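Local coordinates for protein alpha-galactosidase 1 (Saccharomyces cerevisiae, PDB 3LRK) that hydrolyses terminal, non-reducing alpha-D-galactose residues from alpha-D-galactosides such as galactose oligosaccharides, galactomannans and galactolipids, at residues H279-A284 / D395-R400. The protein carries 1 engineered substitution. Sequence-based numbering, arbitrary orientation.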
loop_
_atom_site.group_PDB
_atom_site.type_symbol
_atom_site.label_atom_id
_atom_site.label_comp_id
_atom_site.label_asym_id
_atom_site.label_seq_id
_atom_site.Cartn_x
_atom_site.Cartn_y
_atom_site.Cartn_z
ATOM N N HIS A 279 13.626 -19.386 -20.558
ATOM C CA HIS A 279 14.274 -18.729 -19.423
ATOM C C HIS A 279 15.543 -17.965 -19.855
ATOM O O HIS A 279 15.684 -16.772 -19.560
ATOM C CB HIS A 279 14.531 -19.793 -18.342
ATOM C CG HIS A 279 15.365 -19.342 -17.180
ATOM N ND1 HIS A 279 15.225 -18.108 -16.577
ATOM C CD2 HIS A 279 16.310 -20.005 -16.467
ATOM C CE1 HIS A 279 16.080 -18.014 -15.574
ATOM N NE2 HIS A 279 16.745 -19.154 -15.479
ATOM N N PHE A 280 16.436 -18.636 -20.585
ATOM C CA PHE A 280 17.667 -18.009 -21.072
ATOM C C PHE A 280 17.379 -16.863 -22.050
ATOM O O PHE A 280 17.967 -15.785 -21.933
ATOM C CB PHE A 280 18.597 -19.064 -21.696
ATOM C CG PHE A 280 19.962 -18.547 -22.063
ATOM C CD1 PHE A 280 20.931 -18.296 -21.078
ATOM C CD2 PHE A 280 20.300 -18.342 -23.407
ATOM C CE1 PHE A 280 22.201 -17.834 -21.426
ATOM C CE2 PHE A 280 21.565 -17.883 -23.770
ATOM C CZ PHE A 280 22.522 -17.621 -22.789
ATOM N N SER A 281 16.452 -17.095 -22.982
ATOM C CA SER A 281 16.074 -16.100 -23.993
ATOM C C SER A 281 15.435 -14.857 -23.380
ATOM O O SER A 281 15.722 -13.739 -23.813
ATOM C CB SER A 281 15.110 -16.694 -25.023
ATOM O OG SER A 281 15.692 -17.795 -25.701
ATOM N N MET A 282 14.566 -15.051 -22.386
ATOM C CA MET A 282 13.885 -13.906 -21.763
ATOM C C MET A 282 14.819 -13.065 -20.873
ATOM O O MET A 282 14.776 -11.834 -20.927
ATOM C CB MET A 282 12.594 -14.326 -21.049
ATOM C CG MET A 282 11.452 -14.753 -22.012
ATOM S SD MET A 282 11.172 -13.636 -23.413
ATOM C CE MET A 282 10.734 -12.147 -22.505
ATOM N N TRP A 283 15.679 -13.727 -20.098
ATOM C CA TRP A 283 16.749 -13.046 -19.338
ATOM C C TRP A 283 17.675 -12.259 -20.280
ATOM O O TRP A 283 18.037 -11.112 -19.992
ATOM C CB TRP A 283 17.562 -14.045 -18.498
ATOM C CG TRP A 283 17.096 -14.303 -17.049
ATOM C CD1 TRP A 283 17.885 -14.274 -15.927
ATOM C CD2 TRP A 283 15.767 -14.631 -16.591
ATOM N NE1 TRP A 283 17.135 -14.570 -14.801
ATOM C CE2 TRP A 283 15.835 -14.792 -15.182
ATOM C CE3 TRP A 283 14.526 -14.809 -17.231
ATOM C CZ2 TRP A 283 14.710 -15.118 -14.406
ATOM C CZ3 TRP A 283 13.403 -15.130 -16.453
ATOM C CH2 TRP A 283 13.506 -15.273 -15.054
ATOM N N ALA A 284 18.054 -12.856 -21.412
ATOM C CA ALA A 284 18.846 -12.111 -22.398
ATOM C C ALA A 284 18.098 -10.861 -22.888
ATOM O O ALA A 284 18.652 -9.747 -22.914
ATOM C CB ALA A 284 19.239 -13.006 -23.575
ATOM N N ASP A 395 15.517 -17.028 -37.003
ATOM C CA ASP A 395 15.320 -17.879 -35.825
ATOM C C ASP A 395 16.612 -17.871 -35.021
ATOM O O ASP A 395 17.624 -18.437 -35.450
ATOM C CB ASP A 395 14.943 -19.311 -36.250
ATOM C CG ASP A 395 14.665 -20.249 -35.061
ATOM O OD1 ASP A 395 14.945 -19.886 -33.894
ATOM O OD2 ASP A 395 14.161 -21.371 -35.305
ATOM N N LEU A 396 16.569 -17.237 -33.847
ATOM C CA LEU A 396 17.754 -17.116 -32.993
ATOM C C LEU A 396 18.182 -18.445 -32.358
ATOM O O LEU A 396 19.289 -18.547 -31.821
ATOM C CB LEU A 396 17.545 -16.032 -31.918
ATOM C CG LEU A 396 17.444 -14.580 -32.410
ATOM C CD1 LEU A 396 16.867 -13.649 -31.338
ATOM C CD2 LEU A 396 18.781 -14.041 -32.902
ATOM N N TRP A 397 17.316 -19.459 -32.422
ATOM C CA TRP A 397 17.659 -20.784 -31.884
ATOM C C TRP A 397 18.185 -21.782 -32.928
ATOM O O TRP A 397 18.627 -22.879 -32.584
ATOM C CB TRP A 397 16.523 -21.358 -31.025
ATOM C CG TRP A 397 16.551 -20.732 -29.656
ATOM C CD1 TRP A 397 15.696 -19.781 -29.166
ATOM C CD2 TRP A 397 17.524 -20.968 -28.628
ATOM N NE1 TRP A 397 16.069 -19.427 -27.888
ATOM C CE2 TRP A 397 17.187 -20.139 -27.535
ATOM C CE3 TRP A 397 18.647 -21.804 -28.525
ATOM C CZ2 TRP A 397 17.929 -20.124 -26.350
ATOM C CZ3 TRP A 397 19.384 -21.793 -27.340
ATOM C CH2 TRP A 397 19.022 -20.953 -26.272
ATOM N N ALA A 398 18.162 -21.372 -34.193
ATOM C CA ALA A 398 18.767 -22.152 -35.271
ATOM C C ALA A 398 20.272 -22.290 -35.054
ATOM O O ALA A 398 20.913 -21.414 -34.459
ATOM C CB ALA A 398 18.489 -21.508 -36.606
ATOM N N ASN A 399 20.827 -23.401 -35.532
ATOM C CA ASN A 399 22.268 -23.658 -35.468
ATOM C C ASN A 399 22.814 -23.747 -34.044
ATOM O O ASN A 399 23.962 -23.388 -33.791
ATOM C CB ASN A 399 23.058 -22.615 -36.278
ATOM C CG ASN A 399 22.551 -22.463 -37.702
ATOM O OD1 ASN A 399 22.053 -23.417 -38.305
ATOM N ND2 ASN A 399 22.677 -21.257 -38.247
ATOM N N ARG A 400 21.989 -24.217 -33.112
ATOM C CA ARG A 400 22.464 -24.433 -31.753
ATOM C C ARG A 400 23.351 -25.682 -31.745
ATOM O O ARG A 400 23.173 -26.585 -32.570
ATOM C CB ARG A 400 21.296 -24.525 -30.756
ATOM C CG ARG A 400 21.118 -25.859 -30.085
ATOM C CD ARG A 400 20.720 -25.714 -28.627
ATOM N NE ARG A 400 19.304 -25.962 -28.439
ATOM C CZ ARG A 400 18.754 -26.516 -27.360
ATOM N NH1 ARG A 400 19.494 -26.904 -26.335
ATOM N NH2 ARG A 400 17.444 -26.688 -27.323
#
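At the interface between the catalytic (beta/alpha)8 barrel and the C-terminal beta domain, W397 reaches from a loop of the beta domain to F280 and S281 on barrel helix 273-285. W397 NE1 donates to S281 OG at 2.8 Å; the oxygen lies at the ring's edge, only 3° out of its plane, although the N-H...O angle of 144° leaves the bond somewhat bent. With OG beside its own backbone N (chi1 -60°), S281 also donates to K277 O, one turn earlier in the helix, so the one hydroxyl accepts from the indole and donates to its own helix. Tryptophan suits the place because it is long enough to reach the helix from the loop, carrying one polar N-H on a broad apolar ring. The six-membered end of that ring meets F280 obliquely, W397 CH2 lying 4.1 Å from F280 CD2, and V312 and I306 touch both aromatic side chains. K277 adds a cation-pi contact with the indole. At the root of W397, D395 OD1 accepts from W397 N at 2.8 Å, closing an Asx turn within the type I turn D395 to A398, which should limit the freedom of the backbone there. Such mixed polar and apolar packing joins barrel to beta domain in this GH27 enzyme.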